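PDB 4MUQ: D,D-dipeptidase/D,D-carboxypeptidase from Enterococcus faecalis, which acts as a zinc-dependent D,D-peptidase of vancomycin resistance, probably hydrolysing D-Ala-D-Ala dipeptides and removing the terminal D-Ala from peptidoglycan precursors. Local coordinates for residues V21-L27 and N104-T110; T96-V100 and G161-W167; K156-T160 and G184-E189. One frame throughout, in Å; residues are numbered along the deposited sequence.

Contact 1: V21-L27 and N104-T110. With ZN (zinc ion), chain B; PE3 (3,6,9,12,15,18,21,24,27,30,33,36,39-tridecaoxahentetracontane-1,41-diol), chain H; 2D8 ((2R)-3-[(R)-[(1S)-1-aminoethyl](hydroxy)phosphoryl]-2-methylpropanoic acid), chain D; LY0 ((2R)-3-[(R)-[(1R)-1-aminoethyl](hydroxy)phosphoryl]-2-methylpropanoic acid), chain C.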
loop_
_atom_site.group_PDB
_atom_site.type_symbol
_atom_site.label_atom_id
_atom_site.label_comp_id
_atom_site.label_asym_id
_atom_site.label_seq_id
_atom_site.Cartn_x
_atom_site.Cartn_y
_atom_site.Cartn_z
ATOM N N VAL A 21 6.653 4.217 -2.907
ATOM C CA VAL A 21 6.470 5.474 -3.628
ATOM C C VAL A 21 6.563 6.600 -2.613
ATOM O O VAL A 21 5.769 6.658 -1.668
ATOM C CB VAL A 21 5.094 5.538 -4.314
ATOM C CG1 VAL A 21 4.918 6.864 -5.056
ATOM C CG2 VAL A 21 4.935 4.369 -5.278
ATOM N N ASN A 22 7.574 7.443 -2.749
ATOM C CA ASN A 22 7.781 8.539 -1.804
ATOM C C ASN A 22 8.604 9.629 -2.485
ATOM O O ASN A 22 8.800 9.583 -3.710
ATOM C CB ASN A 22 8.370 8.035 -0.468
ATOM C CG ASN A 22 9.793 7.515 -0.592
ATOM O OD1 ASN A 22 10.492 7.787 -1.571
ATOM N ND2 ASN A 22 10.234 6.783 0.415
ATOM N N LYS A 23 9.089 10.609 -1.728
ATOM C CA LYS A 23 9.834 11.711 -2.329
ATOM C C LYS A 23 11.060 11.208 -3.088
ATOM O O LYS A 23 11.405 11.738 -4.143
ATOM C CB LYS A 23 10.258 12.735 -1.275
ATOM C CG LYS A 23 10.976 13.944 -1.856
ATOM C CD LYS A 23 11.473 14.877 -0.762
ATOM C CE LYS A 23 12.183 16.086 -1.354
ATOM N NZ LYS A 23 12.881 16.883 -0.306
ATOM N N ASN A 24 11.697 10.171 -2.560
ATOM C CA ASN A 24 12.896 9.599 -3.171
ATOM C C ASN A 24 12.602 8.767 -4.410
ATOM O O ASN A 24 13.421 8.706 -5.325
ATOM C CB ASN A 24 13.643 8.727 -2.163
ATOM C CG ASN A 24 14.191 9.516 -1.000
ATOM O OD1 ASN A 24 14.228 9.024 0.135
ATOM N ND2 ASN A 24 14.626 10.730 -1.265
ATOM N N TYR A 25 11.441 8.117 -4.427
ATOM C CA TYR A 25 11.162 7.087 -5.417
ATOM C C TYR A 25 9.821 7.341 -6.087
ATOM O O TYR A 25 8.776 6.968 -5.552
ATOM C CB TYR A 25 11.165 5.707 -4.754
ATOM C CG TYR A 25 12.413 5.422 -3.943
ATOM C CD1 TYR A 25 13.658 5.340 -4.551
ATOM C CD2 TYR A 25 12.340 5.239 -2.570
ATOM C CE1 TYR A 25 14.804 5.085 -3.807
ATOM C CE2 TYR A 25 13.478 4.984 -1.819
ATOM C CZ TYR A 25 14.699 4.924 -2.443
ATOM O OH TYR A 25 15.840 4.652 -1.712
ATOM N N PRO A 26 9.851 7.949 -7.274
ATOM C CA PRO A 26 8.588 8.319 -7.925
ATOM C C PRO A 26 7.871 7.127 -8.557
ATOM O O PRO A 26 8.450 6.056 -8.761
ATOM C CB PRO A 26 9.044 9.288 -9.015
ATOM C CG PRO A 26 10.406 8.782 -9.398
ATOM C CD PRO A 26 11.023 8.368 -8.067
ATOM N N LEU A 27 6.591 7.317 -8.847
ATOM C CA LEU A 27 5.846 6.387 -9.688
ATOM C C LEU A 27 6.400 6.503 -11.099
ATOM O O LEU A 27 6.567 7.616 -11.616
ATOM C CB LEU A 27 4.356 6.753 -9.657
ATOM C CG LEU A 27 3.333 5.801 -10.283
ATOM C CD1 LEU A 27 3.269 4.477 -9.534
ATOM C CD2 LEU A 27 1.967 6.454 -10.284
ATOM N N ASN A 104 3.280 12.572 -8.903
ATOM C CA ASN A 104 4.086 11.405 -9.259
ATOM C C ASN A 104 4.856 10.800 -8.095
ATOM O O ASN A 104 5.666 9.916 -8.297
ATOM C CB ASN A 104 4.973 11.640 -10.484
ATOM C CG ASN A 104 4.197 11.533 -11.774
ATOM O OD1 ASN A 104 3.110 10.937 -11.812
ATOM N ND2 ASN A 104 4.735 12.109 -12.822
ATOM N N HIS A 105 4.572 11.259 -6.882
ATOM C CA HIS A 105 5.162 10.652 -5.683
ATOM C C HIS A 105 4.079 10.281 -4.687
ATOM O O HIS A 105 4.373 10.039 -3.506
ATOM C CB HIS A 105 6.159 11.613 -5.018
ATOM C CG HIS A 105 7.318 11.972 -5.891
ATOM N ND1 HIS A 105 8.574 11.430 -5.725
ATOM C CD2 HIS A 105 7.406 12.799 -6.962
ATOM C CE1 HIS A 105 9.391 11.926 -6.637
ATOM N NE2 HIS A 105 8.704 12.759 -7.403
ATOM N N SER A 106 2.821 10.259 -5.130
ATOM C CA SER A 106 1.689 9.914 -4.258
ATOM C C SER A 106 1.242 8.471 -4.445
ATOM O O SER A 106 1.044 8.012 -5.574
ATOM C CB SER A 106 0.492 10.805 -4.575
ATOM O OG SER A 106 -0.667 10.374 -3.861
ATOM N N GLU A 107 1.081 7.751 -3.336
ATOM C CA GLU A 107 0.481 6.421 -3.370
ATOM C C GLU A 107 -0.906 6.425 -3.924
ATOM O O GLU A 107 -1.389 5.390 -4.378
ATOM C CB GLU A 107 0.353 5.839 -1.968
ATOM C CG GLU A 107 1.639 5.632 -1.260
ATOM C CD GLU A 107 1.454 4.803 -0.011
ATOM O OE1 GLU A 107 0.447 4.995 0.732
ATOM O OE2 GLU A 107 2.335 3.972 0.209
ATOM N N HIS A 108 -1.588 7.568 -3.876
ATOM C CA HIS A 108 -2.943 7.583 -4.414
ATOM C C HIS A 108 -2.964 7.328 -5.922
ATOM O O HIS A 108 -3.963 6.859 -6.464
ATOM C CB HIS A 108 -3.685 8.879 -4.066
ATOM C CG HIS A 108 -4.148 8.924 -2.650
ATOM N ND1 HIS A 108 -5.372 8.427 -2.249
ATOM C CD2 HIS A 108 -3.541 9.385 -1.535
ATOM C CE1 HIS A 108 -5.500 8.592 -0.945
ATOM N NE2 HIS A 108 -4.406 9.176 -0.484
ATOM N N GLN A 109 -1.852 7.623 -6.591
ATOM C CA GLN A 109 -1.755 7.396 -8.030
ATOM C C GLN A 109 -1.563 5.921 -8.387
ATOM O O GLN A 109 -1.505 5.581 -9.553
ATOM C CB GLN A 109 -0.634 8.247 -8.647
ATOM C CG GLN A 109 -0.896 9.759 -8.555
ATOM C CD GLN A 109 0.280 10.570 -9.030
ATOM O OE1 GLN A 109 0.942 11.238 -8.227
ATOM N NE2 GLN A 109 0.572 10.505 -10.327
ATOM N N THR A 110 -1.493 5.042 -7.383
ATOM C CA THR A 110 -1.319 3.603 -7.650
ATOM C C THR A 110 -2.620 2.801 -7.569
ATOM O O THR A 110 -2.668 1.649 -7.990
ATOM C CB THR A 110 -0.358 2.915 -6.649
ATOM O OG1 THR A 110 -0.940 2.921 -5.340
ATOM C CG2 THR A 110 1.029 3.578 -6.621
HETATM ZN ZN ZN B . -4.128 9.840 1.406
HETATM O O43 PE3 H . 15.965 10.916 2.582
HETATM C C42 PE3 H . 14.614 10.561 2.884
HETATM C C41 PE3 H . 13.808 11.748 3.441
HETATM O O40 PE3 H . 12.467 11.255 3.678
HETATM C C39 PE3 H . 12.098 10.802 2.376
HETATM C C38 PE3 H . 10.783 10.149 2.122
HETATM O O37 PE3 H . 10.915 9.879 0.722
HETATM C C4 2D8 D . -1.302 12.867 1.508
HETATM C C5 2D8 D . -0.487 11.834 0.797
HETATM C C6 2D8 D . -0.598 12.029 -0.708
HETATM C C7 2D8 D . 0.945 11.946 1.286
HETATM N N1 2D8 D . -5.320 13.801 2.098
HETATM P P 2D8 D . -3.077 12.496 1.587
HETATM C C1 2D8 D . -3.706 14.857 0.606
HETATM C C2 2D8 D . -3.957 14.059 1.871
HETATM O O31 2D8 D . -3.490 11.863 0.239
HETATM O O32 2D8 D . -3.469 11.475 2.704
HETATM O O61 2D8 D . -0.532 11.025 -1.397
HETATM O O62 2D8 D . -0.707 13.156 -1.160
HETATM P P LY0 C . -3.083 12.498 1.583
HETATM C C1 LY0 C . -3.688 14.850 0.578
HETATM N N1 LY0 C . -3.585 14.752 2.912
HETATM C C2 LY0 C . -4.047 14.026 1.797
HETATM C C4 LY0 C . -1.309 12.875 1.505
HETATM C C5 LY0 C . -0.490 11.838 0.798
HETATM C C6 LY0 C . -0.598 12.030 -0.707
HETATM C C7 LY0 C . 0.943 11.946 1.287
HETATM O O31 LY0 C . -3.486 11.844 0.242
HETATM O O32 LY0 C . -3.466 11.475 2.702
HETATM O O61 LY0 C . -0.532 11.025 -1.396
HETATM O O62 LY0 C . -0.707 13.156 -1.160
HETATM O O HOH W 1 4.852 4.311 -0.689
#
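Next to the zinc site of this Hedgehog/DD-peptidase fold, loop 104-110, which delivers the metal ligand His108, packs on loop 21-27, chiefly through His105 and Leu27. His105 ND1 donates to Asn22 O at 2.7 Å, with 164° at the hydrogen, and the acceptor lies almost exactly in the imidazole plane. Tyr25 N reaches the same oxygen from the opposite face of its carbonyl plane, so two donors grip it. Over one face of the imidazole sits Pro26 CB, 3.9 Å from the ring centroid, a CH-pi contact displaced toward the rim; Pro26 and His105 run side by side. One residue on, Leu27 N bonds Asn104 O at 2.8 Å, securing backbone to backbone. With CG anti to its nitrogen (chi1 -171°), Leu27 sends CD2 to Gln109 CB and CD1 to Thr110 CG2. Val21 turns CG1 against the backbone of His105, 3.5 Å from its C.

Within loop 104-110, Gln109 OE1 takes the N-H of Asn104 in its carbonyl plane on a lone pair, and Gln109 NE2 returns a bond to Asn104 OD1, which fixes the amide at both ends. Ser106 OG accepts from His108 N in an ST turn. The same Ser106 OG lies 2.6 Å from O61 of the phosphinate analogue. His108 NE2 binds zinc at 2.0 Å, and Asp115 and His168 complete the protein ligands. Glu107, salt-bridged to Arg151 and Arg170, accepts from His168 NE2 and takes a water that also accepts from Val21 N. Since His105 ND1 donates, its ring carries a proton there; the carboxylate of Glu107 would probably polarise His168, a second-shell link to the metal.

Contact 2: T96-V100 and G161-W167. With LY0 ((2R)-3-[(R)-[(1R)-1-aminoethyl](hydroxy)phosphoryl]-2-methylpropanoic acid), chain C; 2D8 ((2R)-3-[(R)-[(1S)-1-aminoethyl](hydroxy)phosphoryl]-2-methylpropanoic acid), chain D; PE3 (3,6,9,12,15,18,21,24,27,30,33,36,39-tridecaoxahentetracontane-1,41-diol), chain H; EDO (1,2-ethanediol), chain E.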
loop_
_atom_site.group_PDB
_atom_site.type_symbol
_atom_site.label_atom_id
_atom_site.label_comp_id
_atom_site.label_asym_id
_atom_site.label_seq_id
_atom_site.Cartn_x
_atom_site.Cartn_y
_atom_site.Cartn_z
ATOM N N THR A 96 1.877 22.183 2.955
ATOM C CA THR A 96 1.741 21.369 1.759
ATOM C C THR A 96 2.850 20.325 1.643
ATOM O O THR A 96 2.579 19.172 1.335
ATOM C CB THR A 96 1.713 22.257 0.531
ATOM O OG1 THR A 96 0.637 23.192 0.671
ATOM C CG2 THR A 96 1.512 21.437 -0.735
ATOM N N ARG A 97 4.084 20.726 1.909
ATOM C CA ARG A 97 5.196 19.782 1.840
ATOM C C ARG A 97 5.030 18.626 2.823
ATOM O O ARG A 97 5.471 17.510 2.551
ATOM C CB ARG A 97 6.518 20.492 2.098
ATOM C CG ARG A 97 7.092 21.208 0.893
ATOM C CD ARG A 97 8.389 21.923 1.255
ATOM N NE ARG A 97 9.415 21.016 1.768
ATOM C CZ ARG A 97 9.666 20.809 3.059
ATOM N NH1 ARG A 97 8.961 21.440 3.991
ATOM N NH2 ARG A 97 10.623 19.965 3.421
ATOM N N LYS A 98 4.384 18.892 3.956
ATOM C CA LYS A 98 4.201 17.894 5.007
ATOM C C LYS A 98 2.974 17.004 4.835
ATOM O O LYS A 98 2.941 15.876 5.344
ATOM C CB LYS A 98 4.154 18.579 6.378
ATOM C CG LYS A 98 5.474 19.229 6.793
ATOM C CD LYS A 98 5.362 19.919 8.153
ATOM C CE LYS A 98 6.725 20.373 8.662
ATOM N NZ LYS A 98 7.532 19.203 9.106
ATOM N N TYR A 99 1.962 17.498 4.142
ATOM C CA TYR A 99 0.679 16.802 4.054
ATOM C C TYR A 99 0.194 16.462 2.646
ATOM O O TYR A 99 -0.910 15.925 2.482
ATOM C CB TYR A 99 -0.406 17.607 4.781
ATOM C CG TYR A 99 -0.263 17.594 6.275
ATOM C CD1 TYR A 99 -0.754 16.528 7.030
ATOM C CD2 TYR A 99 0.373 18.627 6.954
ATOM C CE1 TYR A 99 -0.630 16.513 8.415
ATOM C CE2 TYR A 99 0.513 18.608 8.345
ATOM C CZ TYR A 99 0.015 17.550 9.066
ATOM O OH TYR A 99 0.154 17.538 10.431
ATOM N N VAL A 100 0.957 16.825 1.620
ATOM C CA VAL A 100 0.556 16.480 0.264
ATOM C C VAL A 100 1.778 15.950 -0.480
ATOM O O VAL A 100 2.788 16.645 -0.594
ATOM C CB VAL A 100 -0.027 17.682 -0.512
ATOM C CG1 VAL A 100 -0.575 17.191 -1.832
ATOM C CG2 VAL A 100 -1.132 18.390 0.293
ATOM N N GLY A 161 8.949 11.226 5.310
ATOM C CA GLY A 161 8.878 12.570 4.774
ATOM C C GLY A 161 7.489 13.197 4.786
ATOM O O GLY A 161 7.298 14.246 4.170
ATOM N N ILE A 162 6.538 12.567 5.476
ATOM C CA ILE A 162 5.157 13.050 5.516
ATOM C C ILE A 162 4.739 13.084 6.978
ATOM O O ILE A 162 5.094 12.188 7.747
ATOM C CB ILE A 162 4.241 12.104 4.688
ATOM C CG1 ILE A 162 4.611 12.161 3.188
ATOM C CG2 ILE A 162 2.751 12.415 4.900
ATOM C CD1 ILE A 162 4.383 13.509 2.519
ATOM N N SER A 163 3.989 14.101 7.378
ATOM C CA SER A 163 3.519 14.182 8.756
ATOM C C SER A 163 2.541 13.058 9.082
ATOM O O SER A 163 1.953 12.444 8.203
ATOM C CB SER A 163 2.853 15.532 8.986
ATOM O OG SER A 163 3.826 16.555 9.031
ATOM N N HIS A 164 2.399 12.791 10.375
ATOM C CA HIS A 164 1.397 11.880 10.915
ATOM C C HIS A 164 0.036 12.079 10.227
ATOM O O HIS A 164 -0.515 13.183 10.261
ATOM C CB HIS A 164 1.279 12.194 12.404
ATOM C CG HIS A 164 0.254 11.391 13.143
ATOM N ND1 HIS A 164 -0.287 11.835 14.325
ATOM C CD2 HIS A 164 -0.311 10.185 12.891
ATOM C CE1 HIS A 164 -1.153 10.941 14.776
ATOM N NE2 HIS A 164 -1.172 9.924 13.938
ATOM N N GLU A 165 -0.502 11.008 9.643
ATOM C CA GLU A 165 -1.846 11.042 9.048
ATOM C C GLU A 165 -2.685 9.881 9.574
ATOM O O GLU A 165 -2.495 8.742 9.181
ATOM C CB GLU A 165 -1.775 11.006 7.522
ATOM C CG GLU A 165 -1.038 12.190 6.919
ATOM C CD GLU A 165 -1.328 12.351 5.455
ATOM O OE1 GLU A 165 -1.686 11.328 4.825
ATOM O OE2 GLU A 165 -1.206 13.487 4.975
ATOM N N PRO A 166 -3.617 10.162 10.480
ATOM C CA PRO A 166 -4.473 9.089 10.997
ATOM C C PRO A 166 -5.300 8.364 9.927
ATOM O O PRO A 166 -5.693 7.213 10.145
ATOM C CB PRO A 166 -5.390 9.831 11.967
ATOM C CG PRO A 166 -4.512 10.955 12.507
ATOM C CD PRO A 166 -3.712 11.391 11.290
ATOM N N TRP A 167 -5.531 9.019 8.788
ATOM C CA TRP A 167 -6.586 8.612 7.848
ATOM C C TRP A 167 -6.141 7.840 6.613
ATOM O O TRP A 167 -6.998 7.335 5.894
ATOM C CB TRP A 167 -7.328 9.854 7.346
ATOM C CG TRP A 167 -6.387 10.824 6.672
ATOM C CD1 TRP A 167 -5.925 10.769 5.383
ATOM C CD2 TRP A 167 -5.771 11.975 7.269
ATOM N NE1 TRP A 167 -5.062 11.813 5.147
ATOM C CE2 TRP A 167 -4.954 12.571 6.285
ATOM C CE3 TRP A 167 -5.827 12.553 8.543
ATOM C CZ2 TRP A 167 -4.196 13.716 6.538
ATOM C CZ3 TRP A 167 -5.077 13.701 8.791
ATOM C CH2 TRP A 167 -4.259 14.257 7.793
HETATM P P LY0 C . -3.083 12.498 1.583
HETATM C C1 LY0 C . -3.688 14.850 0.578
HETATM N N1 LY0 C . -3.585 14.752 2.912
HETATM C C2 LY0 C . -4.047 14.026 1.797
HETATM C C4 LY0 C . -1.309 12.875 1.505
HETATM C C5 LY0 C . -0.490 11.838 0.798
HETATM C C6 LY0 C . -0.598 12.030 -0.707
HETATM C C7 LY0 C . 0.943 11.946 1.287
HETATM O O31 LY0 C . -3.486 11.844 0.242
HETATM O O32 LY0 C . -3.466 11.475 2.702
HETATM O O61 LY0 C . -0.532 11.025 -1.396
HETATM O O62 LY0 C . -0.707 13.156 -1.160
HETATM C C4 2D8 D . -1.302 12.867 1.508
HETATM C C5 2D8 D . -0.487 11.834 0.797
HETATM C C6 2D8 D . -0.598 12.029 -0.708
HETATM C C7 2D8 D . 0.945 11.946 1.286
HETATM N N1 2D8 D . -5.320 13.801 2.098
HETATM P P 2D8 D . -3.077 12.496 1.587
HETATM C C1 2D8 D . -3.706 14.857 0.606
HETATM C C2 2D8 D . -3.957 14.059 1.871
HETATM O O31 2D8 D . -3.490 11.863 0.239
HETATM O O32 2D8 D . -3.469 11.475 2.704
HETATM O O61 2D8 D . -0.532 11.025 -1.397
HETATM O O62 2D8 D . -0.707 13.156 -1.160
HETATM O O43 PE3 H . 15.965 10.916 2.582
HETATM C C42 PE3 H . 14.614 10.561 2.884
HETATM C C41 PE3 H . 13.808 11.748 3.441
HETATM O O40 PE3 H . 12.467 11.255 3.678
HETATM C C39 PE3 H . 12.098 10.802 2.376
HETATM C C38 PE3 H . 10.783 10.149 2.122
HETATM O O37 PE3 H . 10.915 9.879 0.722
HETATM C C1 EDO E . 8.548 15.379 7.716
HETATM O O1 EDO E . 8.816 16.614 7.040
HETATM C C2 EDO E . 7.046 15.268 7.966
HETATM O O2 EDO E . 6.591 16.148 9.009
HETATM O O HOH W 2 7.809 16.887 3.941
HETATM O O HOH W 3 -0.887 15.419 11.688
#
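Tyr99, with CG anti to its carbonyl carbon (chi1 -71°) and the ring turned across the chain, presents a face to Ser163, whose CB points toward the helix end. Ser163 CB lies 3.8 Å from the ring centroid and 26° off its normal, a CH-pi contact offset toward the rim where CZ, at 3.5 Å, is the nearest ring atom. The edge of the same ring meets Glu165: CD1 is 3.7 Å from Glu165 OE2, and the ring and carboxylate planes are only 18° apart as the two side chains run past one another in opposing directions. Phe95 stacks on Tyr99 within its own helix.

The backbone link is the nearly straight bond from Ser163 N to Lys98 O, 2.9 Å. It ties the C-terminal turn of helix 93-99 to the loop leading into strand 168-171, and both line the pocket of the bound D-Ala-D-Ala phosphinate analogue, consistent with the place where substrate would bind. Ile162 CG2 touches Lys98 O as well, while its CD1 faces the methyl C7 of the phosphinate analogue. Trp167 NE1 donates to phosphinate O32 at 2.9 Å, with the oxygen in the indole plane; Glu165 OE1 lies 2.8 Å from that same O32, and its OE2 receives a weak bond from the amine N1 of the LY0 isomer. Tyr99 CD1 makes an apolar touch of the helix end with Trp167 CH2. Two waters extend the junction: one donates to both Arg97 O and Gly161 O, the other joins Tyr99 OH to His164 O.

Contact 3: K156-T160 and G184-E189. With PE3 (3,6,9,12,15,18,21,24,27,30,33,36,39-tridecaoxahentetracontane-1,41-diol), chain H.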
loop_
_atom_site.group_PDB
_atom_site.type_symbol
_atom_site.label_atom_id
_atom_site.label_comp_id
_atom_site.label_asym_id
_atom_site.label_seq_id
_atom_site.Cartn_x
_atom_site.Cartn_y
_atom_site.Cartn_z
ATOM N N LYS A 156 7.521 8.038 12.526
ATOM C CA LYS A 156 8.276 7.738 11.313
ATOM C C LYS A 156 8.357 8.922 10.357
ATOM O O LYS A 156 8.783 8.757 9.216
ATOM C CB LYS A 156 7.664 6.545 10.577
ATOM C CG LYS A 156 7.393 5.318 11.442
ATOM C CD LYS A 156 8.660 4.613 11.853
ATOM C CE LYS A 156 8.304 3.395 12.709
ATOM N NZ LYS A 156 9.486 2.567 12.985
ATOM N N GLU A 157 7.966 10.106 10.821
ATOM C CA GLU A 157 7.925 11.290 9.957
ATOM C C GLU A 157 9.239 11.598 9.258
ATOM O O GLU A 157 9.251 12.022 8.101
ATOM C CB GLU A 157 7.455 12.512 10.747
ATOM C CG GLU A 157 5.989 12.437 11.144
ATOM C CD GLU A 157 5.549 13.588 12.017
ATOM O OE1 GLU A 157 6.403 14.384 12.471
ATOM O OE2 GLU A 157 4.332 13.686 12.272
ATOM N N GLU A 158 10.351 11.370 9.943
ATOM C CA GLU A 158 11.651 11.702 9.375
ATOM C C GLU A 158 12.046 10.758 8.246
ATOM O O GLU A 158 12.810 11.134 7.353
ATOM C CB GLU A 158 12.724 11.750 10.463
ATOM C CG GLU A 158 12.447 12.816 11.511
ATOM C CD GLU A 158 12.019 14.137 10.893
ATOM O OE1 GLU A 158 12.753 14.660 10.025
ATOM O OE2 GLU A 158 10.939 14.649 11.264
ATOM N N ILE A 159 11.514 9.544 8.255
ATOM C CA ILE A 159 11.824 8.643 7.149
ATOM C C ILE A 159 10.746 8.527 6.072
ATOM O O ILE A 159 11.065 8.213 4.938
ATOM C CB ILE A 159 12.288 7.250 7.610
ATOM C CG1 ILE A 159 11.172 6.521 8.340
ATOM C CG2 ILE A 159 13.548 7.358 8.465
ATOM C CD1 ILE A 159 11.565 5.112 8.752
ATOM N N THR A 160 9.483 8.796 6.402
ATOM C CA THR A 160 8.448 8.840 5.366
ATOM C C THR A 160 8.457 10.186 4.642
ATOM O O THR A 160 8.008 10.282 3.493
ATOM C CB THR A 160 7.035 8.638 5.932
ATOM O OG1 THR A 160 6.724 9.739 6.794
ATOM C CG2 THR A 160 6.926 7.326 6.704
ATOM N N GLY A 184 6.593 -3.047 13.854
ATOM C CA GLY A 184 6.418 -1.601 13.895
ATOM C C GLY A 184 7.060 -0.872 12.721
ATOM O O GLY A 184 7.607 0.222 12.894
ATOM N N PHE A 185 6.991 -1.468 11.534
ATOM C CA PHE A 185 7.685 -0.937 10.360
ATOM C C PHE A 185 6.823 -0.008 9.534
ATOM O O PHE A 185 5.668 -0.325 9.243
ATOM C CB PHE A 185 8.076 -2.079 9.416
ATOM C CG PHE A 185 9.258 -2.888 9.856
ATOM C CD1 PHE A 185 10.190 -2.387 10.749
ATOM C CD2 PHE A 185 9.439 -4.169 9.342
ATOM C CE1 PHE A 185 11.291 -3.159 11.124
ATOM C CE2 PHE A 185 10.528 -4.944 9.707
ATOM C CZ PHE A 185 11.452 -4.441 10.600
ATOM N N SER A 186 7.407 1.110 9.112
ATOM C CA SER A 186 6.905 1.858 7.968
ATOM C C SER A 186 7.210 1.048 6.710
ATOM O O SER A 186 8.030 0.117 6.746
ATOM C CB SER A 186 7.611 3.207 7.867
ATOM O OG SER A 186 9.004 3.041 7.621
ATOM N N LEU A 187 6.596 1.414 5.596
ATOM C CA LEU A 187 6.895 0.731 4.335
ATOM C C LEU A 187 8.362 0.914 3.937
ATOM O O LEU A 187 8.970 -0.015 3.400
ATOM C CB LEU A 187 5.938 1.159 3.216
ATOM C CG LEU A 187 6.099 0.395 1.892
ATOM C CD1 LEU A 187 5.932 -1.127 2.076
ATOM C CD2 LEU A 187 5.088 0.922 0.896
ATOM N N GLU A 188 8.935 2.085 4.216
ATOM C CA GLU A 188 10.368 2.323 3.990
ATOM C C GLU A 188 11.215 1.278 4.715
ATOM O O GLU A 188 12.127 0.684 4.131
ATOM C CB GLU A 188 10.767 3.718 4.482
ATOM C CG GLU A 188 10.372 4.872 3.541
ATOM C CD GLU A 188 8.896 5.260 3.588
ATOM O OE1 GLU A 188 8.160 4.800 4.489
ATOM O OE2 GLU A 188 8.479 6.034 2.695
ATOM N N GLU A 189 10.914 1.062 5.990
ATOM C CA GLU A 189 11.661 0.096 6.774
ATOM C C GLU A 189 11.490 -1.324 6.244
ATOM O O GLU A 189 12.466 -2.065 6.161
ATOM C CB GLU A 189 11.260 0.190 8.244
ATOM C CG GLU A 189 11.810 1.420 8.949
ATOM C CD GLU A 189 11.072 1.725 10.230
ATOM O OE1 GLU A 189 9.881 2.091 10.142
ATOM O OE2 GLU A 189 11.677 1.595 11.319
HETATM O O43 PE3 H . 15.965 10.916 2.582
HETATM C C42 PE3 H . 14.614 10.561 2.884
HETATM C C41 PE3 H . 13.808 11.748 3.441
HETATM O O40 PE3 H . 12.467 11.255 3.678
HETATM C C39 PE3 H . 12.098 10.802 2.376
HETATM C C38 PE3 H . 10.783 10.149 2.122
HETATM O O37 PE3 H . 10.915 9.879 0.722
HETATM O O HOH W 4 6.669 8.110 2.487
#
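One carboxylate oxygen, Glu189 OE1, collects three donors: the ammonium of Lys156 and both the N-H and the hydroxyl of Ser186. Ser186 and Glu189 form a capping box at the start of helix 187-194, because Glu189 N also donates to Ser186 OG, at 3.2 Å. Lys156, at the N-cap position of helix 157-160, adds a second chain segment to that cap. Its ammonium sits on the syn side of both oxygens, NZ lying 2.9 Å from Glu189 OE1 and equally from OE2, a bidentate salt bridge. The two Ser186 donors instead come to OE1 from its anti side, out of the carboxylate plane by 35° for the N-H and 16° for the hydroxyl. The group is thus fixed from both sides, and its charge is probably stabilised further by the helix N terminus.

A bend at chi2 (-72°) swings the Lys156 chain across Glu189 at about a right angle and carries NZ on to Gly184 O at 3.0 Å, nearly along the axis of that carbonyl. Gly184 closes the preceding helix 176-183 in a Schellman motif, so a single ammonium joins the end of one helix to the beginning of the next. Ile159 packs beside the box, CD1 touching Ser186 OG and Glu189 CG. Farther along, Thr160 CG2 lies 3.6 Å from Glu188 OE1, a carboxylate whose salt bridge is with Arg151. The other Glu188 oxygen, OE2, takes a hydrogen bond of 2.8 Å from a water that also donates to Thr160 O.

How the contacts relate
From the N terminus, the loop between strands 3-9 and 35-39 supplies 21-27, and contact 1 closes a long loop when the chain returns at 104-110. Contact 2 opens inside that span, at 96-100, just before 104-110, and closes at 161-167, so the two cross. Contact 3 begins at 156-160, directly ahead of 161-167, and ends at 184-189; it therefore crosses contact 2 but follows contact 1 in series. Folding brings contacts 1 and 3 together through Asn22 ND2 and Glu188 OE2, while His164 N probably bonds Glu157 OE2 between contacts 2 and 3. Contacts 1 and 2 tie the N-terminal loop and helix 93-99 to loops of the zinc and ligand site; contact 3 joins helices 157-160 and 187-194.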